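Local coordinates for protein putative D-glycero-D-manno-heptose 7-phosphate kinase (Campylobacter jejuni subsp. jejuni, PDB 4N3O) that phosphorylates D-glycero-alpha-D-manno-heptose 7-phosphate at C-1 with ATP, making the 1,7-bisphosphate that begins GDP-heptose synthesis for the capsule, at residues A[188-193]-A[245-250]; A[237-242]-A[256-261]; A[13-18]-A[330-335]; A[122-127]-A[165-170]; A[207-212]-A[276-281]. All coordinates share one frame; numbering follows the deposited sequence.

Contact 1 (A[188-193]-A[245-250])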
# COMPACT_ATOMS: atom_id res chain seq x y z
N LEU A 188 8.12 12.02 13.87
CA LEU A 188 7.35 11.37 14.92
C LEU A 188 7.41 9.86 14.92
O LEU A 188 7.43 9.24 13.89
CB LEU A 188 5.88 11.76 14.78
CG LEU A 188 5.57 13.25 14.84
CD1 LEU A 188 4.09 13.40 14.64
CD2 LEU A 188 6.01 13.85 16.16
N ARG A 189 7.49 9.30 16.11
CA ARG A 189 7.43 7.88 16.26
C ARG A 189 5.95 7.73 16.61
O ARG A 189 5.49 8.23 17.63
CB ARG A 189 8.31 7.38 17.39
CG ARG A 189 8.70 5.94 17.19
CD ARG A 189 9.40 5.29 18.37
NE ARG A 189 10.29 6.21 19.08
CZ ARG A 189 10.08 6.64 20.32
NH1 ARG A 189 10.95 7.47 20.88
NH2 ARG A 189 9.04 6.22 21.02
N ILE A 190 5.21 7.09 15.72
CA ILE A 190 3.77 6.92 15.86
C ILE A 190 3.44 5.45 16.02
O ILE A 190 4.00 4.62 15.31
CB ILE A 190 3.08 7.48 14.59
CG1 ILE A 190 3.05 8.99 14.64
CG2 ILE A 190 1.65 6.99 14.44
CD1 ILE A 190 2.21 9.55 15.76
N LYS A 191 2.54 5.16 16.97
CA LYS A 191 2.06 3.81 17.19
C LYS A 191 1.42 3.36 15.91
O LYS A 191 0.64 4.11 15.32
CB LYS A 191 1.00 3.78 18.31
CG LYS A 191 1.52 4.10 19.71
CD LYS A 191 2.51 3.05 20.23
CE LYS A 191 1.88 1.66 20.34
NZ LYS A 191 2.78 0.69 21.03
N ASN A 192 1.75 2.16 15.48
CA ASN A 192 1.23 1.62 14.24
C ASN A 192 -0.28 1.63 14.12
O ASN A 192 -0.80 1.86 13.03
CB ASN A 192 1.74 0.19 14.02
CG ASN A 192 3.23 0.14 13.78
OD1 ASN A 192 3.92 1.16 13.80
ND2 ASN A 192 3.75 -1.05 13.57
N TRP A 193 -0.99 1.39 15.22
CA TRP A 193 -2.44 1.35 15.13
C TRP A 193 -3.02 2.72 14.85
O TRP A 193 -4.12 2.81 14.31
CB TRP A 193 -3.08 0.71 16.36
CG TRP A 193 -3.00 1.50 17.62
CD1 TRP A 193 -2.04 1.41 18.59
CD2 TRP A 193 -3.93 2.48 18.06
NE1 TRP A 193 -2.33 2.29 19.62
CE2 TRP A 193 -3.49 2.95 19.31
CE3 TRP A 193 -5.10 3.00 17.52
CZ2 TRP A 193 -4.19 3.93 20.03
CZ3 TRP A 193 -5.79 3.99 18.22
CH2 TRP A 193 -5.34 4.44 19.47
N GLU A 245 0.26 16.65 21.06
CA GLU A 245 -0.14 15.97 22.28
C GLU A 245 -1.11 14.84 21.95
O GLU A 245 -0.95 13.74 22.46
CB GLU A 245 -0.77 16.96 23.26
CG GLU A 245 -0.84 16.47 24.69
CD GLU A 245 -1.44 17.51 25.65
OE1 GLU A 245 -2.32 18.30 25.23
OE2 GLU A 245 -1.04 17.52 26.84
N ALA A 246 -2.08 15.10 21.07
CA ALA A 246 -3.06 14.07 20.68
C ALA A 246 -2.37 12.89 19.96
O ALA A 246 -2.76 11.73 20.13
CB ALA A 246 -4.15 14.68 19.79
N LEU A 247 -1.36 13.20 19.16
CA LEU A 247 -0.61 12.17 18.45
C LEU A 247 0.19 11.35 19.45
O LEU A 247 0.11 10.13 19.47
CB LEU A 247 0.31 12.80 17.40
CG LEU A 247 -0.37 13.15 16.07
CD1 LEU A 247 0.57 13.93 15.18
CD2 LEU A 247 -0.81 11.88 15.35
N PHE A 248 0.94 12.04 20.30
CA PHE A 248 1.69 11.36 21.35
C PHE A 248 0.75 10.51 22.23
O PHE A 248 1.02 9.34 22.49
CB PHE A 248 2.40 12.41 22.19
CG PHE A 248 2.92 11.90 23.48
CD1 PHE A 248 3.97 11.00 23.51
CD2 PHE A 248 2.39 12.35 24.68
CE1 PHE A 248 4.47 10.54 24.71
CE2 PHE A 248 2.88 11.90 25.88
CZ PHE A 248 3.92 10.99 25.90
N ARG A 249 -0.36 11.10 22.65
CA ARG A 249 -1.33 10.42 23.49
C ARG A 249 -2.13 9.34 22.77
O ARG A 249 -2.89 8.64 23.42
CB ARG A 249 -2.32 11.43 24.08
CG ARG A 249 -1.73 12.34 25.14
CD ARG A 249 -2.77 13.26 25.75
NE ARG A 249 -2.23 13.99 26.91
CZ ARG A 249 -2.87 14.92 27.61
NH1 ARG A 249 -4.11 15.29 27.28
NH2 ARG A 249 -2.28 15.51 28.64
N ALA A 250 -1.99 9.21 21.46
CA ALA A 250 -2.81 8.25 20.72
C ALA A 250 -4.30 8.54 21.01
O ALA A 250 -5.13 7.64 21.10
CB ALA A 250 -2.45 6.82 21.12
O HOH W 1 1.52 7.58 19.03
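W193 brings the six-membered ring of its indole against the methyl group of A250, with CZ2 3.5 Å from CB. The ring reaches there because CG lies between the backbone N and the carbonyl carbon (chi1 70°), which swings the indole toward the end of helix 236-248. A broad flat ring suits a partner as small as alanine, since the lone methyl lets it come close. The other apolar half is built round L247, whose two methyls serve different partners. CD1 meets L188 CD1 at 3.6 Å, the two side chains crossing at about a right angle, while CD2 lies 3.8 Å from I190 CD1. Branched aliphatic residues suit this place because each offers several methyls to the neighbour. A water joins the backbones: it donates to L247 O (2.9 Å) and accepts a weak bond from K191 N (3.3 Å), a polar link in a largely apolar junction. Beyond the chain, I342 of the second subunit packs on W193. K191 holds the N-cap position of helix 192-200. A250, the first residue to leave helical angles after helix 236-248, has positive phi, and its N bonds back to L247 O at 3.0 Å. One helix start is thus set beside a helix terminus closed by a Schellman motif.

Contact 2 (A[237-242]-A[256-261])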
# COMPACT_ATOMS: atom_id res chain seq x y z
N LYS A 237 -0.93 28.19 16.62
CA LYS A 237 0.16 27.59 17.41
C LYS A 237 -0.39 26.74 18.56
O LYS A 237 0.30 25.87 19.09
CB LYS A 237 1.10 28.66 17.97
CG LYS A 237 2.26 28.10 18.78
CD LYS A 237 3.15 29.22 19.28
CE LYS A 237 4.34 28.69 20.06
NZ LYS A 237 5.23 29.81 20.47
N GLN A 238 -1.63 27.01 18.95
CA GLN A 238 -2.29 26.25 19.99
C GLN A 238 -2.75 24.92 19.38
O GLN A 238 -2.62 23.86 20.00
CB GLN A 238 -3.49 27.03 20.57
CG GLN A 238 -4.18 26.35 21.74
CD GLN A 238 -3.29 26.22 22.97
OE1 GLN A 238 -2.33 26.98 23.14
NE2 GLN A 238 -3.61 25.26 23.83
N ASP A 239 -3.29 24.99 18.17
CA ASP A 239 -3.75 23.78 17.47
C ASP A 239 -2.58 22.83 17.21
O ASP A 239 -2.77 21.62 17.23
CB ASP A 239 -4.47 24.15 16.17
CG ASP A 239 -5.85 24.75 16.42
OD1 ASP A 239 -6.55 24.28 17.35
OD2 ASP A 239 -6.25 25.68 15.69
N ALA A 240 -1.40 23.38 16.98
CA ALA A 240 -0.19 22.59 16.74
C ALA A 240 0.18 21.78 17.98
O ALA A 240 0.27 20.55 17.91
CB ALA A 240 0.97 23.50 16.33
N ILE A 241 0.42 22.45 19.10
CA ILE A 241 0.77 21.71 20.32
C ILE A 241 -0.35 20.74 20.73
O ILE A 241 -0.08 19.68 21.30
CB ILE A 241 1.15 22.65 21.49
CG1 ILE A 241 0.03 23.66 21.78
CG2 ILE A 241 2.47 23.35 21.20
CD1 ILE A 241 0.43 24.77 22.74
N LYS A 242 -1.58 21.08 20.40
CA LYS A 242 -2.70 20.23 20.74
C LYS A 242 -2.67 18.98 19.88
O LYS A 242 -2.97 17.89 20.37
CB LYS A 242 -4.02 20.99 20.58
CG LYS A 242 -5.20 20.33 21.27
CD LYS A 242 -6.50 21.10 21.08
CE LYS A 242 -6.43 22.50 21.68
NZ LYS A 242 -7.74 23.21 21.60
N ALA A 256 -9.17 13.42 15.60
CA ALA A 256 -10.20 13.55 14.57
C ALA A 256 -10.80 14.94 14.66
O ALA A 256 -11.00 15.61 13.66
CB ALA A 256 -11.28 12.50 14.77
N GLN A 257 -11.07 15.35 15.89
CA GLN A 257 -11.67 16.64 16.19
C GLN A 257 -10.82 17.81 15.68
O GLN A 257 -11.33 18.71 15.02
CB GLN A 257 -11.87 16.73 17.70
CG GLN A 257 -12.62 17.93 18.23
CD GLN A 257 -12.89 17.82 19.73
OE1 GLN A 257 -12.19 17.10 20.46
NE2 GLN A 257 -13.91 18.53 20.21
N ILE A 258 -9.52 17.78 15.97
CA ILE A 258 -8.62 18.88 15.57
C ILE A 258 -8.30 18.87 14.07
O ILE A 258 -8.11 19.92 13.46
CB ILE A 258 -7.31 18.85 16.37
CG1 ILE A 258 -7.63 18.88 17.86
CG2 ILE A 258 -6.45 20.06 16.03
CD1 ILE A 258 -6.42 18.62 18.72
N LEU A 259 -8.22 17.69 13.49
CA LEU A 259 -8.01 17.63 12.06
C LEU A 259 -9.27 18.23 11.45
O LEU A 259 -9.20 19.12 10.62
CB LEU A 259 -7.77 16.19 11.59
CG LEU A 259 -6.42 15.59 12.03
CD1 LEU A 259 -6.30 14.11 11.69
CD2 LEU A 259 -5.27 16.37 11.40
N GLY A 260 -10.43 17.76 11.92
CA GLY A 260 -11.72 18.25 11.45
C GLY A 260 -11.75 19.77 11.40
O GLY A 260 -12.17 20.35 10.40
N LYS A 261 -11.27 20.40 12.46
CA LYS A 261 -11.26 21.86 12.54
C LYS A 261 -10.42 22.52 11.44
O LYS A 261 -10.95 23.28 10.64
CB LYS A 261 -10.78 22.33 13.91
CG LYS A 261 -10.72 23.84 14.07
CD LYS A 261 -12.09 24.48 13.86
CE LYS A 261 -12.00 26.00 13.79
NZ LYS A 261 -11.21 26.46 12.61
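K242 and I258 slant across one another, the aliphatic part of the lysine running over the end of the isoleucine. The delta methyl CD1 of I258 does the touching: it lies 3.3 Å from K242 CG and 3.4 Å from K242 CD, a close fit. The lysine chain leaves with CG opposite the backbone N (chi1 -164°), stays extended to CD and then bends at chi3, so that methylenes face the isoleucine while the ammonium end is carried onward. Lysine suits such a border, since its carbon chain can cover a neighbour and its charge can stay with solvent. The second branch of I258 is turned the other way: I258 CG2 sits 4.2 Å from the backbone oxygen D239 O, so the beta-branched residue spans nearly one turn of its partner. D239 points its side chain toward this helix too. D239 OD2 and K261 NZ stay 5.9 Å apart, and any attraction between them would be long-range. Helices 236-248 and 252-262 are consecutive, joined by a short turn, and D239 and I258 mark their closest backbone approach here. M243 of the first helix also touches I258 and L259, while A240 rests on Y31 and Y34 of strand 31-40 and K237 makes a salt bridge with D29.

Contact 3 (A[13-18]-A[330-335])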
# COMPACT_ATOMS: atom_id res chain seq x y z
N LEU A 13 5.43 9.32 -2.02
CA LEU A 13 4.79 10.61 -2.14
C LEU A 13 4.26 10.93 -0.74
O LEU A 13 4.36 10.11 0.17
CB LEU A 13 3.65 10.55 -3.14
CG LEU A 13 4.13 10.25 -4.56
CD1 LEU A 13 2.93 10.12 -5.50
CD2 LEU A 13 5.05 11.34 -5.06
N ARG A 14 3.70 12.11 -0.57
CA ARG A 14 3.23 12.51 0.74
C ARG A 14 1.88 13.13 0.68
O ARG A 14 1.47 13.69 -0.33
CB ARG A 14 4.16 13.56 1.36
CG ARG A 14 4.24 14.82 0.52
CD ARG A 14 4.19 16.06 1.38
NE ARG A 14 4.09 17.28 0.58
CZ ARG A 14 3.00 17.67 -0.08
NH1 ARG A 14 1.90 16.90 -0.09
NH2 ARG A 14 3.00 18.82 -0.75
N LEU A 15 1.24 13.12 1.82
CA LEU A 15 -0.06 13.67 1.98
C LEU A 15 -0.02 14.73 3.08
O LEU A 15 0.49 14.48 4.17
CB LEU A 15 -0.96 12.52 2.38
CG LEU A 15 -2.45 12.68 2.43
CD1 LEU A 15 -2.96 13.31 1.15
CD2 LEU A 15 -3.02 11.29 2.64
N GLY A 16 -0.50 15.92 2.77
CA GLY A 16 -0.57 16.98 3.75
C GLY A 16 -1.82 16.75 4.56
O GLY A 16 -2.92 16.93 4.06
N LEU A 17 -1.66 16.35 5.81
CA LEU A 17 -2.77 16.06 6.68
C LEU A 17 -3.30 17.32 7.35
O LEU A 17 -4.51 17.47 7.53
CB LEU A 17 -2.36 15.04 7.75
CG LEU A 17 -2.05 13.63 7.25
CD1 LEU A 17 -1.61 12.73 8.41
CD2 LEU A 17 -3.26 13.05 6.58
N ALA A 18 -2.40 18.21 7.75
CA ALA A 18 -2.81 19.48 8.34
C ALA A 18 -1.69 20.50 8.25
O ALA A 18 -0.51 20.15 8.11
CB ALA A 18 -3.24 19.29 9.79
N PHE A 330 -4.33 3.26 -0.26
CA PHE A 330 -2.99 3.54 0.16
C PHE A 330 -2.82 3.22 1.63
O PHE A 330 -3.79 3.08 2.34
CB PHE A 330 -2.68 5.03 -0.03
CG PHE A 330 -3.39 5.91 0.94
CD1 PHE A 330 -4.68 6.32 0.71
CD2 PHE A 330 -2.75 6.32 2.12
CE1 PHE A 330 -5.33 7.15 1.61
CE2 PHE A 330 -3.41 7.13 3.04
CZ PHE A 330 -4.70 7.54 2.78
N SER A 331 -1.57 3.14 2.08
CA SER A 331 -1.24 2.98 3.49
C SER A 331 -0.27 4.12 3.81
O SER A 331 0.33 4.68 2.90
CB SER A 331 -0.42 1.71 3.71
OG SER A 331 -0.95 0.64 3.00
N PHE A 332 -0.11 4.43 5.08
CA PHE A 332 0.93 5.37 5.48
C PHE A 332 2.19 4.52 5.61
O PHE A 332 2.11 3.42 6.12
CB PHE A 332 0.61 6.04 6.81
CG PHE A 332 -0.58 6.93 6.73
CD1 PHE A 332 -0.53 8.10 5.98
CD2 PHE A 332 -1.74 6.62 7.40
CE1 PHE A 332 -1.63 8.94 5.88
CE2 PHE A 332 -2.84 7.46 7.32
CZ PHE A 332 -2.79 8.62 6.55
N THR A 333 3.32 4.99 5.11
CA THR A 333 4.56 4.21 5.22
C THR A 333 5.47 4.77 6.29
O THR A 333 5.40 5.96 6.61
CB THR A 333 5.39 4.21 3.94
OG1 THR A 333 5.80 5.56 3.63
CG2 THR A 333 4.60 3.61 2.79
N LYS A 334 6.35 3.90 6.78
CA LYS A 334 7.31 4.20 7.84
C LYS A 334 8.60 4.76 7.29
O LYS A 334 9.25 5.58 7.93
CB LYS A 334 7.67 2.90 8.58
CG LYS A 334 6.50 2.21 9.27
CD LYS A 334 6.30 2.67 10.70
CE LYS A 334 7.36 2.08 11.61
NZ LYS A 334 7.15 2.44 13.03
N GLU A 335 9.00 4.26 6.13
CA GLU A 335 10.25 4.67 5.51
C GLU A 335 10.13 5.77 4.50
O GLU A 335 9.08 6.00 3.90
CB GLU A 335 10.90 3.47 4.78
CG GLU A 335 11.86 2.61 5.59
CD GLU A 335 12.64 1.62 4.71
OE1 GLU A 335 12.00 0.76 4.06
OE2 GLU A 335 13.89 1.70 4.68
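L15 turns a single methyl, CD2, to two phenylalanine rings, F330 and F332, that follow it by more than 300 residues in the chain. In this GHMP kinase the long strand 6-21 thereby receives, inside the core, the irregular segment that runs between the last two strands. CD2 lies 4.1 Å from F330 CZ and 4.2 Å from F332 CE1. It is placed there because CG of L15 stands opposite the backbone N (chi1 -170°), which throws the branched end out from the strand. L17, two residues on and pointing to the same side, adds a looser touch on the second ring. Leucine suits both positions: its forked end fills the angles round flat rings and asks for no polar partner. The strand is not quite regular here, as L17 and A18 both face L36 in a classic beta bulge. L116, from the loop that probably binds ATP, also packs on L15, and R14, just before L15 in the chain, a likely transition-state stabilizer, makes a salt bridge with D163. F332 is held by F172, ring edge to ring face, as well as by A38 and I40. The two phenylalanines also meet each other, F330 CE2 standing 3.8 Å above the plane of the F332 ring, toward its rim.

Contact 4 (A[122-127]-A[165-170])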
# COMPACT_ATOMS: atom_id res chain seq x y z
N LEU A 122 10.59 13.13 -6.79
CA LEU A 122 11.37 12.69 -7.96
C LEU A 122 12.85 13.02 -7.81
O LEU A 122 13.73 12.16 -8.02
CB LEU A 122 10.81 13.32 -9.23
CG LEU A 122 11.54 13.06 -10.55
CD1 LEU A 122 11.63 11.58 -10.84
CD2 LEU A 122 10.83 13.78 -11.69
N VAL A 123 13.14 14.27 -7.44
CA VAL A 123 14.53 14.72 -7.29
C VAL A 123 15.27 13.87 -6.25
O VAL A 123 16.42 13.47 -6.44
CB VAL A 123 14.61 16.22 -6.93
CG1 VAL A 123 16.06 16.63 -6.65
CG2 VAL A 123 14.00 17.10 -8.02
N VAL A 124 14.60 13.60 -5.13
CA VAL A 124 15.17 12.77 -4.06
C VAL A 124 15.47 11.34 -4.55
O VAL A 124 16.55 10.82 -4.31
CB VAL A 124 14.27 12.76 -2.82
CG1 VAL A 124 14.64 11.65 -1.86
CG2 VAL A 124 14.35 14.11 -2.12
N GLY A 125 14.54 10.72 -5.26
CA GLY A 125 14.78 9.38 -5.74
C GLY A 125 15.98 9.27 -6.68
O GLY A 125 16.75 8.33 -6.61
N VAL A 126 16.14 10.27 -7.55
CA VAL A 126 17.24 10.27 -8.51
C VAL A 126 18.59 10.52 -7.82
O VAL A 126 19.57 9.77 -8.03
CB VAL A 126 16.95 11.31 -9.59
CG1 VAL A 126 18.11 11.43 -10.54
CG2 VAL A 126 15.67 10.95 -10.32
N ILE A 127 18.64 11.55 -6.99
CA ILE A 127 19.84 11.86 -6.25
C ILE A 127 20.29 10.62 -5.49
O ILE A 127 21.46 10.27 -5.50
CB ILE A 127 19.61 13.03 -5.26
CG1 ILE A 127 19.46 14.34 -6.03
CG2 ILE A 127 20.78 13.15 -4.30
CD1 ILE A 127 18.95 15.52 -5.22
N TYR A 165 12.07 16.69 2.95
CA TYR A 165 12.28 15.98 4.20
C TYR A 165 11.30 14.82 4.31
O TYR A 165 11.65 13.77 4.80
CB TYR A 165 12.13 16.88 5.44
CG TYR A 165 13.17 17.97 5.61
CD1 TYR A 165 14.52 17.67 5.63
CD2 TYR A 165 12.78 19.30 5.84
CE1 TYR A 165 15.48 18.67 5.82
CE2 TYR A 165 13.73 20.30 6.04
CZ TYR A 165 15.08 19.98 6.02
OH TYR A 165 16.03 20.96 6.22
N ALA A 166 10.07 15.02 3.86
CA ALA A 166 9.07 13.97 3.91
C ALA A 166 9.49 12.80 3.03
O ALA A 166 9.44 11.64 3.45
CB ALA A 166 7.71 14.49 3.44
N ALA A 167 9.89 13.10 1.80
CA ALA A 167 10.31 12.05 0.86
C ALA A 167 11.57 11.30 1.34
O ALA A 167 11.67 10.09 1.19
CB ALA A 167 10.55 12.64 -0.50
N THR A 168 12.51 12.02 1.91
CA THR A 168 13.77 11.43 2.37
C THR A 168 13.63 10.65 3.69
O THR A 168 14.10 9.51 3.79
CB THR A 168 14.84 12.53 2.55
OG1 THR A 168 15.19 13.08 1.27
CG2 THR A 168 16.07 11.95 3.15
N PHE A 169 13.00 11.29 4.68
CA PHE A 169 12.84 10.71 6.01
C PHE A 169 11.60 9.84 6.15
O PHE A 169 11.61 8.90 6.91
CB PHE A 169 12.85 11.80 7.09
CG PHE A 169 14.21 12.38 7.34
CD1 PHE A 169 14.72 13.38 6.53
CD2 PHE A 169 14.99 11.91 8.40
CE1 PHE A 169 15.98 13.91 6.76
CE2 PHE A 169 16.26 12.44 8.64
CZ PHE A 169 16.76 13.44 7.81
N GLY A 170 10.53 10.18 5.45
CA GLY A 170 9.33 9.36 5.53
C GLY A 170 8.65 9.37 6.88
O GLY A 170 9.09 10.05 7.81
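Two helices of the GHMP kinase N-terminal domain meet where V124 of helix 118-134 faces A167 and T168 of helix 162-169. V124 sets both of its methyls against the threonine hydroxyl, CG1 3.5 Å and CG2 3.6 Å from T168 OG1, so the fork of the valine straddles that oxygen. The two side chains cross at about a right angle. A hydroxyl can lie against methyls in a buried place because its polar needs are met within its own helix: T168 OG1 is hydrogen-bonded to Q164 O, one turn earlier. Its torsion allows this, for OG1 lies beside the backbone N (chi1 -67°), on the side from which it can reach back along the helix. A167 contributes its methyl, with CB 4.4 Å from V124 CB. Small and beta-branched residues let the backbones draw close, V124 CA and T168 CA being 6.7 Å apart. Helix 118-134 issues from the glycine-rich loop that probably binds ATP, and helix 162-169 carries D163, the probable proton acceptor, in its first turn; the A167 side chain lies about 6 Å from that of D163. T11 of strand 6-21 touches both V124 and A167 from the sheet, and A144 and A147 of helix 140-153 lie against T168 and V124. Helix 162-169 stops straight afterward at G170, whose positive phi favours glycine and whose N bonds to A166 O at 2.7 Å.

Contact 5 (A[207-212]-A[276-281])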
# COMPACT_ATOMS: atom_id res chain seq x y z
N THR A 207 -10.08 13.17 -8.90
CA THR A 207 -11.29 13.64 -9.57
C THR A 207 -11.41 13.54 -11.09
O THR A 207 -12.50 13.22 -11.59
CB THR A 207 -11.48 15.13 -9.26
OG1 THR A 207 -10.38 15.86 -9.82
CG2 THR A 207 -11.53 15.36 -7.75
N ASN A 208 -10.32 13.82 -11.80
CA ASN A 208 -10.32 13.86 -13.27
C ASN A 208 -11.31 14.91 -13.75
O ASN A 208 -12.03 14.71 -14.72
CB ASN A 208 -10.60 12.49 -13.90
CG ASN A 208 -9.51 11.47 -13.61
OD1 ASN A 208 -8.46 11.80 -13.04
ND2 ASN A 208 -9.74 10.22 -14.00
N ILE A 209 -11.33 16.03 -13.04
CA ILE A 209 -12.21 17.15 -13.36
C ILE A 209 -11.45 18.20 -14.17
O ILE A 209 -10.22 18.27 -14.13
CB ILE A 209 -12.75 17.82 -12.07
CG1 ILE A 209 -13.79 16.93 -11.41
CG2 ILE A 209 -13.40 19.17 -12.37
CD1 ILE A 209 -14.31 17.47 -10.09
N THR A 210 -12.21 18.98 -14.93
CA THR A 210 -11.69 20.11 -15.70
C THR A 210 -12.73 21.20 -15.42
O THR A 210 -13.89 21.05 -15.81
CB THR A 210 -11.57 19.79 -17.20
OG1 THR A 210 -12.85 19.38 -17.71
CG2 THR A 210 -10.56 18.66 -17.42
N ARG A 211 -12.34 22.25 -14.72
CA ARG A 211 -13.30 23.30 -14.36
C ARG A 211 -13.74 24.13 -15.56
O ARG A 211 -13.03 24.22 -16.56
CB ARG A 211 -12.76 24.20 -13.23
CG ARG A 211 -13.83 25.10 -12.62
CD ARG A 211 -13.51 25.56 -11.19
NE ARG A 211 -12.64 26.73 -11.08
CZ ARG A 211 -13.07 27.99 -11.01
NH1 ARG A 211 -12.19 28.98 -10.88
NH2 ARG A 211 -14.37 28.28 -11.06
N GLU A 212 -14.94 24.69 -15.47
CA GLU A 212 -15.51 25.52 -16.53
C GLU A 212 -16.27 26.70 -15.92
O GLU A 212 -16.25 26.90 -14.70
CB GLU A 212 -16.42 24.68 -17.44
CG GLU A 212 -17.50 23.88 -16.72
CD GLU A 212 -18.42 23.13 -17.67
OE1 GLU A 212 -18.76 23.66 -18.75
OE2 GLU A 212 -18.84 22.00 -17.31
N ASP A 276 -18.47 24.01 -9.23
CA ASP A 276 -19.75 23.30 -9.13
C ASP A 276 -19.59 21.78 -9.09
O ASP A 276 -20.32 21.10 -8.37
CB ASP A 276 -20.68 23.69 -10.29
CG ASP A 276 -20.91 25.20 -10.39
OD1 ASP A 276 -20.22 25.96 -9.66
OD2 ASP A 276 -21.77 25.62 -11.20
N GLU A 277 -18.63 21.24 -9.85
CA GLU A 277 -18.42 19.79 -9.91
C GLU A 277 -17.70 19.23 -8.66
O GLU A 277 -17.99 18.11 -8.25
CB GLU A 277 -17.68 19.42 -11.20
CG GLU A 277 -17.78 17.94 -11.59
CD GLU A 277 -19.18 17.50 -12.02
OE1 GLU A 277 -20.17 18.26 -11.82
OE2 GLU A 277 -19.31 16.39 -12.57
N LEU A 278 -16.78 20.00 -8.08
CA LEU A 278 -16.11 19.59 -6.84
C LEU A 278 -17.12 19.66 -5.71
O LEU A 278 -17.21 18.75 -4.90
CB LEU A 278 -14.91 20.48 -6.51
CG LEU A 278 -13.60 20.30 -7.30
CD1 LEU A 278 -12.60 21.38 -6.90
CD2 LEU A 278 -13.00 18.93 -7.08
N GLU A 279 -17.88 20.76 -5.67
CA GLU A 279 -18.91 20.96 -4.65
C GLU A 279 -19.95 19.82 -4.70
O GLU A 279 -20.44 19.37 -3.66
CB GLU A 279 -19.58 22.32 -4.85
CG GLU A 279 -20.62 22.71 -3.80
CD GLU A 279 -21.21 24.11 -4.04
OE1 GLU A 279 -20.85 24.76 -5.05
OE2 GLU A 279 -22.04 24.56 -3.22
N ARG A 280 -20.25 19.34 -5.91
CA ARG A 280 -21.20 18.26 -6.08
C ARG A 280 -20.57 16.97 -5.54
O ARG A 280 -21.24 16.18 -4.90
CB ARG A 280 -21.59 18.08 -7.54
CG ARG A 280 -23.01 17.53 -7.71
CD ARG A 280 -23.33 16.92 -9.07
NE ARG A 280 -23.04 15.48 -9.16
CZ ARG A 280 -21.97 14.93 -9.74
NH1 ARG A 280 -21.06 15.68 -10.33
NH2 ARG A 280 -21.84 13.61 -9.76
N ILE A 281 -19.28 16.76 -5.81
CA ILE A 281 -18.58 15.56 -5.35
C ILE A 281 -18.49 15.55 -3.83
O ILE A 281 -18.74 14.51 -3.22
CB ILE A 281 -17.19 15.42 -6.01
CG1 ILE A 281 -17.33 15.18 -7.52
CG2 ILE A 281 -16.40 14.27 -5.39
CD1 ILE A 281 -18.02 13.87 -7.88
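I209 drives its delta methyl into the opening turn of helix 276-287, where CD1 lies 3.6 Å from L278 CD2 and 3.8 Å from E277 CG. It slants across both partners, with CG1 beside the backbone N (chi1 -73°) and the chain then extended, a long apolar arm well suited to reach from a loop to a helix. T207 reaches the same leucine methyl from another direction, its CG2 3.9 Å from L278 CD2 and the two side chains crossing at about a right angle. For E277 only the methylenes are used; the chain bends at chi2 and carries the carboxylate off to R280, whose NH1 forms a salt bridge with OE2 at 2.9 Å. In the GHMP kinase C-terminal domain, strand 202-206 is an inner strand of a four-stranded antiparallel sheet, and this loop leaves its end to lie along the helix. The turn is shaped by N208, which has positive phi, and by a weak bond from I209 N to T207 OG1 (3.4 Å, 149°). Farther out, T207 is paired through its backbone with G302, while R280 has a second acidic partner in E323. N275 and Q324 also touch I209, and N208 ND2 makes a weak hydrogen bond to Q324 O.

Contact 3 lies deepest, about 8 Å from the centre of the chain, and touches three of the others. R14 CB meets A166 CB of contact 4 at 4.2 Å, next to the likely catalytic pair of R14 and D163. Farther along the same strand, A18 CB packs on L259 CD2 of contact 2 at 3.9 Å. From segment 330-335, K334 NZ lies 3.6 Å from N192 OD1 of contact 1. Contacts 1 and 2 share helix 236-248, their centres about 14 Å apart. Contact 5 touches none of the others, its nearest atoms about 12 Å from contact 3; yet the side chain of T207 is about 9 Å from that of S114, a probable ATP-binding residue.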